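Local coordinates for protein polysaccharide deacetylase (Bacillus anthracis, PDB 2J13) that probably removes acetyl groups from N-acetylated sugars of bacterial cell-wall peptidoglycan, as a zinc-bound family 4 carbohydrate esterase of the polysaccharide deacetylase (NodB) type, at residues A[17-21]-A[36-41]; A[67-73]-A[212-218]; A[100-104]-A[141-145]; A[148-153]-A[170-176]. One frame throughout, in Å; residues are numbered along the deposited sequence.

Contact 1: residues A[17-21]-A[36-41]; sequences PHNWG and LYTDLL
Segment 17-21 runs extended past one flank of helix 35-43, whose residues 36-41 supply the other half. The closest CA pair is Trp20 with Tyr37, 8.3 Å apart, so side chains fill the gap. Aromatic contacts dominate. Tyr37 (chi1 m) reaches from the helix between His18 (chi1 m) and Trp20 (chi1 t). Its edge faces the His18 ring in an offset edge-to-face pair, centroids 5.4 Å apart and planes at 60°. The Trp20 six-membered ring lies nearly parallel to Tyr37 (24°) but slid aside, centroids 5.6 Å apart and CZ3 of Trp20 3.8 Å from CD2 of Tyr37. Such an aromatic cluster pins the N-terminal strand 18-19, which pairs antiparallel with strand 157-158, to the helix; Phe158 adds its ring to His18 and Tyr37. Aliphatic contacts flank the rings: Trp20 CH2 to Leu41 CD2 at 3.5 Å, and on the His18 ring CE1 to Leu36 CD2 and CD2 to Leu40 CD1, both 3.9 Å. Polar contacts gather at the phenol tip, where Tyr37 OH lies 3.1 Å from Asn19 O, and a water sits 3.1 Å from Tyr37 OH and 2.8 Å from Asn19 N, accepting from that amide. Trp20 NE1 bonds to Trp176 O.

Contact 2: residues A[67-73]-A[212-218]; sequences NGYTGKI and AISKDNA
Tyr69 (chi1 m, chi2 -71°) lays one ring face against the backbone of 214-215, with CG 3.6 Å from Ser214 O and CZ 3.6 Å from Lys215 N; CE2 is 3.4 Å from Ile213 O. Closest CA pairs are Asn67-Ile213 and Tyr69-Ala212, both 5.5 Å, and Ile73-Ala218, 5.2 Å. Gly68, at phi 106°, turns the chain into helix 70-80, where Ile73 N bonds to Tyr69 O at 3.0 Å. Farther along the helix, Ile73 (m, m) brings CG1 to 3.6 Å from Ala212 CB, and Lys72 CB meets Ala218 CB at 4.0 Å. A water bridges the loops, donating to Ala212 O (2.6 Å) and Thr70 OG1 (3.2 Å) and accepting from Tyr69 N (2.9 Å); Thr70 OG1 is also hydrogen-bonded to Glu66. Ser214 to Asn217 form a type I turn, tied back by Ile213 N to Asn217 OD1 at 2.7 Å. Two loops meet where helices 70-80 and 217-230 begin, after parallel strands 56-63 and 207-210, an arrangement typical of the beta/alpha architecture of NodB-type deacetylases.

Contact 3: residues A[100-104]-A[141-145]; sequences LLRMK and KVTGQ
Two neighbouring helices of the NodB domain's outer layer meet here, helix 97-105 lying against the C-terminal end of helix 125-143. The nearest CA atoms are Leu101 and Thr143, 5.8 Å apart, and 290 Å² is buried. Leu100 (t, p) is the apolar anchor: its CD2 lies 3.7 Å from Val142 CG1 and its CG 3.7 Å from Thr143 CG2, while Ile110 of strand 109-112 touches both Leu100 and Thr143. Leu101 (m, t) sets CD2 3.6 Å from Val142 O and 4.0 Å from Thr143 CA. One turn on, Lys104 (chi1 t) runs along the helix end, with CB 4.0 Å from Thr143 CB and CE 3.2 Å from Thr143 O. Helical geometry stops at Gly144, phi/psi 75/8. Thr143 (chi1 p) uses OG1 twice: accepting from Gln145 N, two residues on, at 3.1 Å makes an ST turn, and it also bonds back to Ile139 O. The chain then leaves the interface toward strand 150-151. Both helices pack over strand 109-112, part of the helical layer around the parallel strands of the NodB-type fold.

Contact 4: residues A[148-153]-A[170-176]; sequences VKYVRP and GYYNVFW
At the apolar centre, Val151 (chi1 t) presses CG2 over the face of the Tyr171 ring, a CH-pi contact 3.8 Å from the centroid and 3.4 Å from Tyr171 CG. Leu132 of helix 125-143 touches both residues. On the face opposite Val151, Tyr150 CD1 meets Val174 CG2 at 3.9 Å, and Tyr150 lies almost parallel to Tyr172 (22°) but slid apart, centroids 5.7 Å and CE1 of Tyr150 3.6 Å from CD2 of Tyr172. Pro153 CG packs 3.8 Å from Phe175 CZ. The backbones pair in parallel register, Tyr150 with Tyr172 (CA-CA 5.0 Å) and Val151 with Asn173 (5.2 Å). With helix 160-168 between the strands, this is a beta-alpha-beta crossover, and strand 172-174 is the middle of a three-stranded parallel sheet. The ladder is Tyr172 N to Lys149 O (2.9 Å), Val151 N to Tyr172 O (2.8 Å) and Val174 N to Val151 O (2.8 Å). Where strand pairing ends, Arg152 (t, t, bending at chi3 m) takes over, donating NE to Val174 O (3.0 Å) and NH2 to Phe175 O (2.9 Å). Trp176 CE3 lies over the guanidinium, 3.8 Å from NE. Arg152 NH1 salt-bridges Asp62, and Arg152 O accepts from ND1 of the zinc ligand His113.

Contact 4 lies nearest the middle of the chain, its centre 7 Å from the chain's centre, and joins the zinc neighbourhood through the hydrogen bond between Arg152 O and ND1 of the zinc ligand His113. Contact 1 abuts it, with centres 14 Å apart: Trp20 NE1 lies 2.9 Å from Trp176 O, and Trp20 CG packs 3.5 Å from Phe175 CD1. Across the chain's centre from contact 1, about 30 and 31 Å away centre to centre, lie contacts 2 and 3. These two meet where Gly71 O stands 3.1 Å from Arg102 NH1. Contacts 3 and 4 follow in series, since helix 125-143 leads into strand 150-151, and both are nested in the loop closed by contact 2.

Contact 1: residues A[17-21]-A[36-41]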
loop_
_atom_site.group_PDB
_atom_site.type_symbol
_atom_site.label_atom_id
_atom_site.label_comp_id
_atom_site.label_asym_id
_atom_site.label_seq_id
_atom_site.Cartn_x
_atom_site.Cartn_y
_atom_site.Cartn_z
ATOM N N PRO A 17 17.785 6.152 9.229
ATOM C CA PRO A 17 16.935 5.346 8.344
ATOM C C PRO A 17 16.811 3.885 8.731
ATOM O O PRO A 17 17.775 3.255 9.223
ATOM C CB PRO A 17 17.636 5.461 6.985
ATOM C CG PRO A 17 19.019 5.816 7.277
ATOM C CD PRO A 17 19.063 6.508 8.575
ATOM N N HIS A 18 15.629 3.334 8.493
ATOM C CA HIS A 18 15.375 1.933 8.691
ATOM C C HIS A 18 14.756 1.429 7.404
ATOM O O HIS A 18 14.093 2.219 6.710
ATOM C CB HIS A 18 14.390 1.766 9.833
ATOM C CG HIS A 18 14.861 2.339 11.140
ATOM N ND1 HIS A 18 15.954 1.846 11.824
ATOM C CD2 HIS A 18 14.357 3.334 11.908
ATOM C CE1 HIS A 18 16.118 2.530 12.944
ATOM N NE2 HIS A 18 15.159 3.437 13.022
ATOM N N ASN A 19 15.004 0.165 7.063
ATOM C CA ASN A 19 14.359 -0.498 5.929
ATOM C C ASN A 19 13.311 -1.449 6.504
ATOM O O ASN A 19 13.620 -2.326 7.331
ATOM C CB ASN A 19 15.355 -1.298 5.077
ATOM C CG ASN A 19 16.486 -0.458 4.535
ATOM O OD1 ASN A 19 16.354 0.741 4.349
ATOM N ND2 ASN A 19 17.635 -1.094 4.295
ATOM N N TRP A 20 12.063 -1.307 6.078
ATOM C CA TRP A 20 11.026 -2.191 6.607
ATOM C C TRP A 20 11.282 -3.629 6.209
ATOM O O TRP A 20 11.599 -3.906 5.064
ATOM C CB TRP A 20 9.629 -1.788 6.118
ATOM C CG TRP A 20 8.632 -2.661 6.700
ATOM C CD1 TRP A 20 8.015 -3.704 6.097
ATOM C CD2 TRP A 20 8.137 -2.621 8.045
ATOM N NE1 TRP A 20 7.170 -4.299 6.970
ATOM C CE2 TRP A 20 7.235 -3.675 8.180
ATOM C CE3 TRP A 20 8.392 -1.809 9.153
ATOM C CZ2 TRP A 20 6.543 -3.916 9.361
ATOM C CZ3 TRP A 20 7.704 -2.049 10.326
ATOM C CH2 TRP A 20 6.796 -3.112 10.419
ATOM N N GLY A 21 11.111 -4.518 7.184
ATOM C CA GLY A 21 11.207 -5.975 7.011
ATOM C C GLY A 21 10.549 -6.618 8.228
ATOM O O GLY A 21 10.378 -5.953 9.279
ATOM N N LEU A 36 11.493 -2.036 18.378
ATOM C CA LEU A 36 11.808 -0.715 17.866
ATOM C C LEU A 36 10.790 -0.315 16.804
ATOM O O LEU A 36 10.118 0.717 16.925
ATOM C CB LEU A 36 13.228 -0.688 17.283
ATOM C CG LEU A 36 13.693 0.659 16.706
ATOM C CD1 LEU A 36 13.601 1.761 17.759
ATOM C CD2 LEU A 36 15.105 0.576 16.112
ATOM N N TYR A 37 10.666 -1.159 15.785
ATOM C CA TYR A 37 9.752 -0.887 14.672
ATOM C C TYR A 37 8.316 -0.839 15.156
ATOM O O TYR A 37 7.581 0.103 14.868
ATOM C CB TYR A 37 9.910 -1.942 13.582
ATOM C CG TYR A 37 11.146 -1.831 12.710
ATOM C CD1 TYR A 37 12.232 -1.016 13.051
ATOM C CD2 TYR A 37 11.232 -2.575 11.539
ATOM C CE1 TYR A 37 13.371 -0.952 12.242
ATOM C CE2 TYR A 37 12.348 -2.508 10.721
ATOM C CZ TYR A 37 13.421 -1.701 11.075
ATOM O OH TYR A 37 14.523 -1.668 10.244
ATOM N N THR A 38 7.905 -1.855 15.897
ATOM C CA THR A 38 6.565 -1.884 16.485
ATOM C C THR A 38 6.185 -0.577 17.173
ATOM O O THR A 38 5.138 -0.002 16.863
ATOM C CB THR A 38 6.424 -3.055 17.502
ATOM O OG1 THR A 38 6.814 -4.271 16.857
ATOM C CG2 THR A 38 4.990 -3.185 18.007
ATOM N N ASP A 39 7.016 -0.087 18.095
ATOM C CA ASP A 39 6.637 1.145 18.785
ATOM C C ASP A 39 6.813 2.395 17.903
ATOM O O ASP A 39 6.060 3.348 18.068
ATOM C CB ASP A 39 7.315 1.330 20.140
ATOM C CG ASP A 39 6.418 2.085 21.143
ATOM O OD1 ASP A 39 5.232 2.380 20.819
ATOM O OD2 ASP A 39 6.896 2.398 22.261
ATOM N N LEU A 40 7.784 2.407 16.991
ATOM C CA LEU A 40 7.876 3.545 16.037
ATOM C C LEU A 40 6.566 3.664 15.261
ATOM O O LEU A 40 6.018 4.769 15.107
ATOM C CB LEU A 40 9.057 3.417 15.067
ATOM C CG LEU A 40 10.452 3.883 15.502
ATOM C CD1 LEU A 40 11.537 3.415 14.563
ATOM C CD2 LEU A 40 10.504 5.422 15.642
ATOM N N LEU A 41 6.043 2.531 14.780
ATOM C CA LEU A 41 4.787 2.554 14.016
ATOM C C LEU A 41 3.591 2.916 14.888
ATOM O O LEU A 41 2.759 3.739 14.531
ATOM C CB LEU A 41 4.542 1.192 13.331
ATOM C CG LEU A 41 5.201 0.920 11.988
ATOM C CD1 LEU A 41 6.710 0.980 12.033
ATOM C CD2 LEU A 41 4.732 -0.457 11.462
HETATM O O HOH W 1 17.077 -1.112 8.517
#

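Contact 2: residues A[67-73]-A[212-218]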
loop_
_atom_site.group_PDB
_atom_site.type_symbol
_atom_site.label_atom_id
_atom_site.label_comp_id
_atom_site.label_asym_id
_atom_site.label_seq_id
_atom_site.Cartn_x
_atom_site.Cartn_y
_atom_site.Cartn_z
ATOM N N ASN A 67 4.412 -3.276 -15.775
ATOM C CA ASN A 67 5.016 -4.388 -16.489
ATOM C C ASN A 67 4.115 -4.948 -17.575
ATOM O O ASN A 67 4.562 -5.752 -18.390
ATOM C CB ASN A 67 5.366 -5.499 -15.511
ATOM C CG ASN A 67 6.576 -5.177 -14.657
ATOM O OD1 ASN A 67 6.454 -4.707 -13.524
ATOM N ND2 ASN A 67 7.754 -5.476 -15.188
ATOM N N GLY A 68 2.855 -4.526 -17.581
ATOM C CA GLY A 68 1.873 -4.905 -18.610
ATOM C C GLY A 68 0.836 -5.923 -18.146
ATOM O O GLY A 68 0.029 -6.437 -18.957
ATOM N N TYR A 69 0.813 -6.212 -16.849
ATOM C CA TYR A 69 -0.122 -7.223 -16.316
ATOM C C TYR A 69 -1.131 -6.681 -15.295
ATOM O O TYR A 69 -1.932 -7.433 -14.754
ATOM C CB TYR A 69 0.697 -8.376 -15.737
ATOM C CG TYR A 69 1.625 -8.924 -16.786
ATOM C CD1 TYR A 69 1.113 -9.648 -17.850
ATOM C CD2 TYR A 69 2.992 -8.661 -16.754
ATOM C CE1 TYR A 69 1.928 -10.122 -18.851
ATOM C CE2 TYR A 69 3.841 -9.151 -17.775
ATOM C CZ TYR A 69 3.283 -9.881 -18.808
ATOM O OH TYR A 69 4.047 -10.395 -19.838
ATOM N N THR A 70 -1.074 -5.384 -14.990
ATOM C CA THR A 70 -2.001 -4.855 -14.006
ATOM C C THR A 70 -3.460 -5.036 -14.443
ATOM O O THR A 70 -4.310 -5.253 -13.613
ATOM C CB THR A 70 -1.669 -3.415 -13.657
ATOM O OG1 THR A 70 -0.294 -3.375 -13.196
ATOM C CG2 THR A 70 -2.621 -2.883 -12.588
ATOM N N GLY A 71 -3.753 -4.937 -15.737
ATOM C CA GLY A 71 -5.126 -5.140 -16.208
ATOM C C GLY A 71 -5.597 -6.562 -15.947
ATOM O O GLY A 71 -6.762 -6.785 -15.618
ATOM N N LYS A 72 -4.693 -7.518 -16.088
ATOM C CA LYS A 72 -4.995 -8.935 -15.805
ATOM C C LYS A 72 -5.207 -9.176 -14.308
ATOM O O LYS A 72 -6.097 -9.935 -13.936
ATOM C CB LYS A 72 -3.891 -9.840 -16.365
ATOM C CG LYS A 72 -3.902 -9.941 -17.895
ATOM C CD LYS A 72 -2.559 -10.432 -18.427
ATOM C CE LYS A 72 -2.687 -11.314 -19.676
ATOM N NZ LYS A 72 -1.415 -12.027 -20.018
ATOM N N ILE A 73 -4.408 -8.521 -13.450
ATOM C CA ILE A 73 -4.644 -8.530 -11.995
ATOM C C ILE A 73 -6.030 -7.983 -11.691
ATOM O O ILE A 73 -6.796 -8.564 -10.914
ATOM C CB ILE A 73 -3.555 -7.676 -11.230
ATOM C CG1 ILE A 73 -2.214 -8.375 -11.279
ATOM C CG2 ILE A 73 -3.953 -7.408 -9.803
ATOM C CD1 ILE A 73 -2.129 -9.633 -10.539
ATOM N N ALA A 212 2.622 -7.738 -10.028
ATOM C CA ALA A 212 2.021 -7.872 -11.346
ATOM C C ALA A 212 3.149 -7.798 -12.377
ATOM O O ALA A 212 3.135 -6.940 -13.266
ATOM C CB ALA A 212 0.999 -6.765 -11.583
ATOM N N ILE A 213 4.126 -8.683 -12.234
ATOM C CA ILE A 213 5.391 -8.542 -12.961
ATOM C C ILE A 213 5.448 -9.450 -14.177
ATOM O O ILE A 213 6.047 -9.090 -15.196
ATOM C CB ILE A 213 6.593 -8.797 -12.031
ATOM C CG1 ILE A 213 6.817 -7.570 -11.145
ATOM C CG2 ILE A 213 7.869 -9.146 -12.860
ATOM C CD1 ILE A 213 7.578 -7.845 -9.858
ATOM N N SER A 214 4.823 -10.616 -14.101
ATOM C CA SER A 214 4.884 -11.546 -15.222
ATOM C C SER A 214 3.540 -12.088 -15.620
ATOM O O SER A 214 2.553 -11.905 -14.923
ATOM C CB SER A 214 5.814 -12.703 -14.893
ATOM O OG SER A 214 5.293 -13.486 -13.842
ATOM N N LYS A 215 3.537 -12.780 -16.757
ATOM C CA LYS A 215 2.326 -13.352 -17.338
ATOM C C LYS A 215 1.634 -14.342 -16.406
ATOM O O LYS A 215 0.421 -14.454 -16.459
ATOM C CB LYS A 215 2.635 -13.984 -18.724
ATOM C CG LYS A 215 2.061 -15.384 -18.995
ATOM C CD LYS A 215 0.596 -15.356 -19.481
ATOM C CE LYS A 215 0.035 -16.772 -19.695
ATOM N NZ LYS A 215 -1.149 -16.770 -20.622
ATOM N N ASP A 216 2.393 -15.020 -15.540
ATOM C CA ASP A 216 1.841 -16.041 -14.624
ATOM C C ASP A 216 1.322 -15.496 -13.285
ATOM O O ASP A 216 0.710 -16.229 -12.512
ATOM C CB ASP A 216 2.903 -17.086 -14.290
ATOM C CG ASP A 216 3.145 -18.084 -15.418
ATOM O OD1 ASP A 216 2.314 -18.190 -16.352
ATOM O OD2 ASP A 216 4.179 -18.788 -15.355
ATOM N N ASN A 217 1.609 -14.239 -12.972
ATOM C CA ASN A 217 1.199 -13.673 -11.685
ATOM C C ASN A 217 -0.299 -13.619 -11.497
ATOM O O ASN A 217 -0.779 -13.786 -10.388
ATOM C CB ASN A 217 1.744 -12.239 -11.521
ATOM C CG ASN A 217 3.224 -12.198 -11.175
ATOM O OD1 ASN A 217 3.788 -11.121 -11.046
ATOM N ND2 ASN A 217 3.862 -13.371 -11.017
ATOM N N ALA A 218 -1.022 -13.339 -12.567
ATOM C CA ALA A 218 -2.485 -13.260 -12.508
ATOM C C ALA A 218 -3.080 -14.619 -12.112
ATOM O O ALA A 218 -4.016 -14.682 -11.298
ATOM C CB ALA A 218 -3.045 -12.766 -13.843
HETATM O O HOH W 2 2.147 -4.947 -14.550
#

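Contact 3: residues A[100-104]-A[141-145]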
loop_
_atom_site.group_PDB
_atom_site.type_symbol
_atom_site.label_atom_id
_atom_site.label_comp_id
_atom_site.label_asym_id
_atom_site.label_seq_id
_atom_site.Cartn_x
_atom_site.Cartn_y
_atom_site.Cartn_z
ATOM N N LEU A 100 -5.553 3.484 -13.707
ATOM C CA LEU A 100 -5.945 4.211 -12.528
ATOM C C LEU A 100 -7.473 4.334 -12.404
ATOM O O LEU A 100 -8.043 4.122 -11.353
ATOM C CB LEU A 100 -5.255 5.566 -12.565
ATOM C CG LEU A 100 -5.094 6.379 -11.303
ATOM C CD1 LEU A 100 -4.135 5.728 -10.308
ATOM C CD2 LEU A 100 -4.581 7.738 -11.731
ATOM N N LEU A 101 -8.136 4.659 -13.525
ATOM C CA LEU A 101 -9.563 4.748 -13.544
ATOM C C LEU A 101 -10.235 3.397 -13.296
ATOM O O LEU A 101 -11.284 3.354 -12.672
ATOM C CB LEU A 101 -10.011 5.382 -14.866
ATOM C CG LEU A 101 -9.627 6.865 -14.897
ATOM C CD1 LEU A 101 -9.829 7.442 -16.287
ATOM C CD2 LEU A 101 -10.465 7.628 -13.885
ATOM N N ARG A 102 -9.651 2.310 -13.780
ATOM C CA ARG A 102 -10.156 0.960 -13.432
ATOM C C ARG A 102 -10.073 0.725 -11.935
ATOM O O ARG A 102 -10.944 0.140 -11.320
ATOM C CB ARG A 102 -9.358 -0.139 -14.140
ATOM C CG ARG A 102 -9.628 -0.262 -15.646
ATOM C CD ARG A 102 -9.180 -1.575 -16.197
ATOM N NE ARG A 102 -9.919 -2.687 -15.608
ATOM C CZ ARG A 102 -9.567 -3.963 -15.722
ATOM N NH1 ARG A 102 -8.503 -4.310 -16.417
ATOM N NH2 ARG A 102 -10.294 -4.899 -15.138
ATOM N N MET A 103 -8.982 1.161 -11.315
ATOM C CA MET A 103 -8.850 0.955 -9.887
ATOM C C MET A 103 -10.009 1.595 -9.114
ATOM O O MET A 103 -10.631 0.960 -8.251
ATOM C CB MET A 103 -7.489 1.488 -9.424
ATOM C CG MET A 103 -6.303 0.677 -9.937
ATOM S SD MET A 103 -4.763 1.611 -9.612
ATOM C CE MET A 103 -3.558 0.655 -10.556
ATOM N N LYS A 104 -10.334 2.838 -9.454
ATOM C CA LYS A 104 -11.406 3.555 -8.767
ATOM C C LYS A 104 -12.773 2.980 -9.137
ATOM O O LYS A 104 -13.598 2.768 -8.261
ATOM C CB LYS A 104 -11.348 5.050 -9.081
ATOM C CG LYS A 104 -12.459 5.889 -8.443
ATOM C CD LYS A 104 -13.613 6.161 -9.425
ATOM C CE LYS A 104 -14.566 7.214 -8.923
ATOM N NZ LYS A 104 -15.513 6.731 -7.880
ATOM N N LYS A 141 -7.972 14.526 -8.403
ATOM C CA LYS A 141 -8.398 15.237 -9.660
ATOM C C LYS A 141 -8.639 14.246 -10.803
ATOM O O LYS A 141 -9.618 14.388 -11.546
ATOM C CB LYS A 141 -7.332 16.206 -10.112
ATOM C CG LYS A 141 -7.143 17.404 -9.226
ATOM C CD LYS A 141 -8.351 18.339 -9.222
ATOM C CE LYS A 141 -8.057 19.699 -8.592
ATOM N NZ LYS A 141 -9.309 20.495 -8.325
ATOM N N VAL A 142 -7.758 13.246 -10.948
ATOM C CA VAL A 142 -7.830 12.301 -12.062
ATOM C C VAL A 142 -8.973 11.310 -11.877
ATOM O O VAL A 142 -9.735 11.012 -12.844
ATOM C CB VAL A 142 -6.496 11.589 -12.312
ATOM C CG1 VAL A 142 -6.664 10.441 -13.269
ATOM C CG2 VAL A 142 -5.439 12.562 -12.819
ATOM N N THR A 143 -9.149 10.790 -10.670
ATOM C CA THR A 143 -10.092 9.674 -10.496
ATOM C C THR A 143 -11.371 9.999 -9.765
ATOM O O THR A 143 -12.351 9.254 -9.866
ATOM C CB THR A 143 -9.445 8.519 -9.694
ATOM O OG1 THR A 143 -9.323 8.912 -8.330
ATOM C CG2 THR A 143 -8.137 8.151 -10.258
ATOM N N GLY A 144 -11.380 11.105 -9.030
ATOM C CA GLY A 144 -12.456 11.440 -8.141
ATOM C C GLY A 144 -12.576 10.713 -6.838
ATOM O O GLY A 144 -13.513 10.946 -6.104
ATOM N N GLN A 145 -11.576 9.891 -6.485
ATOM C CA GLN A 145 -11.524 9.336 -5.149
ATOM C C GLN A 145 -11.558 10.479 -4.142
ATOM O O GLN A 145 -10.793 11.466 -4.252
ATOM C CB GLN A 145 -10.239 8.508 -4.979
ATOM C CG GLN A 145 -10.151 7.806 -3.652
ATOM C CD GLN A 145 -8.981 6.844 -3.620
ATOM O OE1 GLN A 145 -9.002 5.817 -4.304
ATOM N NE2 GLN A 145 -7.972 7.149 -2.803
#

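Contact 4: residues A[148-153]-A[170-176]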
loop_
_atom_site.group_PDB
_atom_site.type_symbol
_atom_site.label_atom_id
_atom_site.label_comp_id
_atom_site.label_asym_id
_atom_site.label_seq_id
_atom_site.Cartn_x
_atom_site.Cartn_y
_atom_site.Cartn_z
ATOM N N VAL A 148 -7.518 10.381 0.272
ATOM C CA VAL A 148 -6.305 9.574 0.120
ATOM C C VAL A 148 -5.709 9.476 1.525
ATOM O O VAL A 148 -5.051 10.409 1.998
ATOM C CB VAL A 148 -5.322 10.187 -0.878
ATOM C CG1 VAL A 148 -4.035 9.372 -0.945
ATOM C CG2 VAL A 148 -5.957 10.333 -2.307
ATOM N N LYS A 149 -5.928 8.352 2.194
ATOM C CA LYS A 149 -5.616 8.164 3.611
ATOM C C LYS A 149 -4.315 7.396 3.849
ATOM O O LYS A 149 -3.764 7.430 4.940
ATOM C CB LYS A 149 -6.734 7.342 4.272
ATOM C CG LYS A 149 -8.138 7.997 4.313
ATOM C CD LYS A 149 -8.905 7.507 5.538
ATOM C CE LYS A 149 -9.242 6.014 5.475
ATOM N NZ LYS A 149 -9.715 5.337 6.775
ATOM N N TYR A 150 -3.860 6.663 2.833
ATOM C CA TYR A 150 -2.831 5.621 3.013
ATOM C C TYR A 150 -1.573 5.953 2.217
ATOM O O TYR A 150 -1.630 6.121 1.011
ATOM C CB TYR A 150 -3.387 4.250 2.618
ATOM C CG TYR A 150 -4.684 3.951 3.313
ATOM C CD1 TYR A 150 -4.739 3.795 4.694
ATOM C CD2 TYR A 150 -5.869 3.859 2.603
ATOM C CE1 TYR A 150 -5.954 3.553 5.337
ATOM C CE2 TYR A 150 -7.053 3.626 3.228
ATOM C CZ TYR A 150 -7.100 3.482 4.594
ATOM O OH TYR A 150 -8.321 3.247 5.218
ATOM N N VAL A 151 -0.436 5.968 2.911
ATOM C CA VAL A 151 0.862 6.176 2.295
ATOM C C VAL A 151 1.717 4.945 2.546
ATOM O O VAL A 151 1.766 4.475 3.660
ATOM C CB VAL A 151 1.545 7.445 2.865
ATOM C CG1 VAL A 151 3.018 7.461 2.515
ATOM C CG2 VAL A 151 0.806 8.678 2.337
ATOM N N ARG A 152 2.396 4.451 1.524
ATOM C CA ARG A 152 3.470 3.455 1.708
ATOM C C ARG A 152 4.789 4.069 1.203
ATOM O O ARG A 152 4.905 4.464 0.038
ATOM C CB ARG A 152 3.164 2.179 0.946
ATOM C CG ARG A 152 4.200 1.080 1.152
ATOM C CD ARG A 152 3.752 -0.214 0.619
ATOM N NE ARG A 152 2.791 -0.860 1.489
ATOM C CZ ARG A 152 2.014 -1.857 1.086
ATOM N NH1 ARG A 152 2.000 -2.206 -0.191
ATOM N NH2 ARG A 152 1.199 -2.412 1.937
ATOM N N PRO A 153 5.793 4.182 2.079
ATOM C CA PRO A 153 7.036 4.794 1.657
ATOM C C PRO A 153 7.803 4.012 0.599
ATOM O O PRO A 153 7.846 2.761 0.657
ATOM C CB PRO A 153 7.875 4.842 2.969
ATOM C CG PRO A 153 7.018 4.565 4.010
ATOM C CD PRO A 153 5.829 3.814 3.503
ATOM N N GLY A 170 -1.738 13.899 7.673
ATOM C CA GLY A 170 -3.042 13.278 7.702
ATOM C C GLY A 170 -3.082 11.888 7.095
ATOM O O GLY A 170 -4.174 11.382 6.787
ATOM N N TYR A 171 -1.919 11.259 6.952
ATOM C CA TYR A 171 -1.827 9.906 6.379
ATOM C C TYR A 171 -1.449 8.840 7.379
ATOM O O TYR A 171 -0.685 9.098 8.303
ATOM C CB TYR A 171 -0.765 9.892 5.283
ATOM C CG TYR A 171 -0.996 10.916 4.199
ATOM C CD1 TYR A 171 -1.942 10.692 3.208
ATOM C CD2 TYR A 171 -0.210 12.059 4.135
ATOM C CE1 TYR A 171 -2.154 11.628 2.184
ATOM C CE2 TYR A 171 -0.395 13.001 3.122
ATOM C CZ TYR A 171 -1.358 12.775 2.145
ATOM O OH TYR A 171 -1.554 13.715 1.155
ATOM N N TYR A 172 -1.984 7.635 7.163
ATOM C CA TYR A 172 -1.402 6.421 7.757
ATOM C C TYR A 172 -0.162 5.982 6.979
ATOM O O TYR A 172 -0.106 6.014 5.737
ATOM C CB TYR A 172 -2.373 5.259 7.748
ATOM C CG TYR A 172 -3.640 5.450 8.542
ATOM C CD1 TYR A 172 -3.668 5.189 9.900
ATOM C CD2 TYR A 172 -4.808 5.853 7.924
ATOM C CE1 TYR A 172 -4.859 5.323 10.617
ATOM C CE2 TYR A 172 -5.997 5.997 8.628
ATOM C CZ TYR A 172 -6.010 5.747 9.963
ATOM O OH TYR A 172 -7.197 5.895 10.648
ATOM N N ASN A 173 0.795 5.456 7.724
ATOM C CA ASN A 173 1.978 4.846 7.171
ATOM C C ASN A 173 1.685 3.330 7.108
ATOM O O ASN A 173 1.630 2.667 8.152
ATOM C CB ASN A 173 3.132 5.055 8.135
ATOM C CG ASN A 173 3.612 6.521 8.203
ATOM O OD1 ASN A 173 4.271 6.996 7.275
ATOM N ND2 ASN A 173 3.299 7.221 9.314
ATOM N N VAL A 174 1.571 2.800 5.903
ATOM C CA VAL A 174 1.106 1.425 5.705
ATOM C C VAL A 174 2.241 0.578 5.168
ATOM O O VAL A 174 2.687 0.758 4.031
ATOM C CB VAL A 174 -0.083 1.356 4.752
ATOM C CG1 VAL A 174 -0.573 -0.090 4.669
ATOM C CG2 VAL A 174 -1.207 2.291 5.188
ATOM N N PHE A 175 2.720 -0.353 6.005
ATOM C CA PHE A 175 3.766 -1.279 5.611
ATOM C C PHE A 175 3.135 -2.604 5.217
ATOM O O PHE A 175 2.057 -2.575 4.660
ATOM C CB PHE A 175 4.812 -1.356 6.725
ATOM C CG PHE A 175 5.571 -0.079 6.876
ATOM C CD1 PHE A 175 6.644 0.194 6.063
ATOM C CD2 PHE A 175 5.175 0.851 7.780
ATOM C CE1 PHE A 175 7.336 1.394 6.185
ATOM C CE2 PHE A 175 5.879 2.051 7.919
ATOM C CZ PHE A 175 6.941 2.300 7.114
ATOM N N TRP A 176 3.753 -3.738 5.507
ATOM C CA TRP A 176 3.196 -5.052 5.092
ATOM C C TRP A 176 3.732 -6.117 6.012
ATOM O O TRP A 176 4.720 -5.893 6.707
ATOM C CB TRP A 176 3.553 -5.394 3.641
ATOM C CG TRP A 176 4.997 -5.470 3.343
ATOM C CD1 TRP A 176 5.803 -6.561 3.370
ATOM C CD2 TRP A 176 5.844 -4.363 2.988
ATOM N NE1 TRP A 176 7.091 -6.222 3.038
ATOM C CE2 TRP A 176 7.145 -4.871 2.807
ATOM C CE3 TRP A 176 5.624 -2.995 2.813
ATOM C CZ2 TRP A 176 8.221 -4.055 2.459
ATOM C CZ3 TRP A 176 6.687 -2.204 2.471
ATOM C CH2 TRP A 176 7.966 -2.723 2.301
#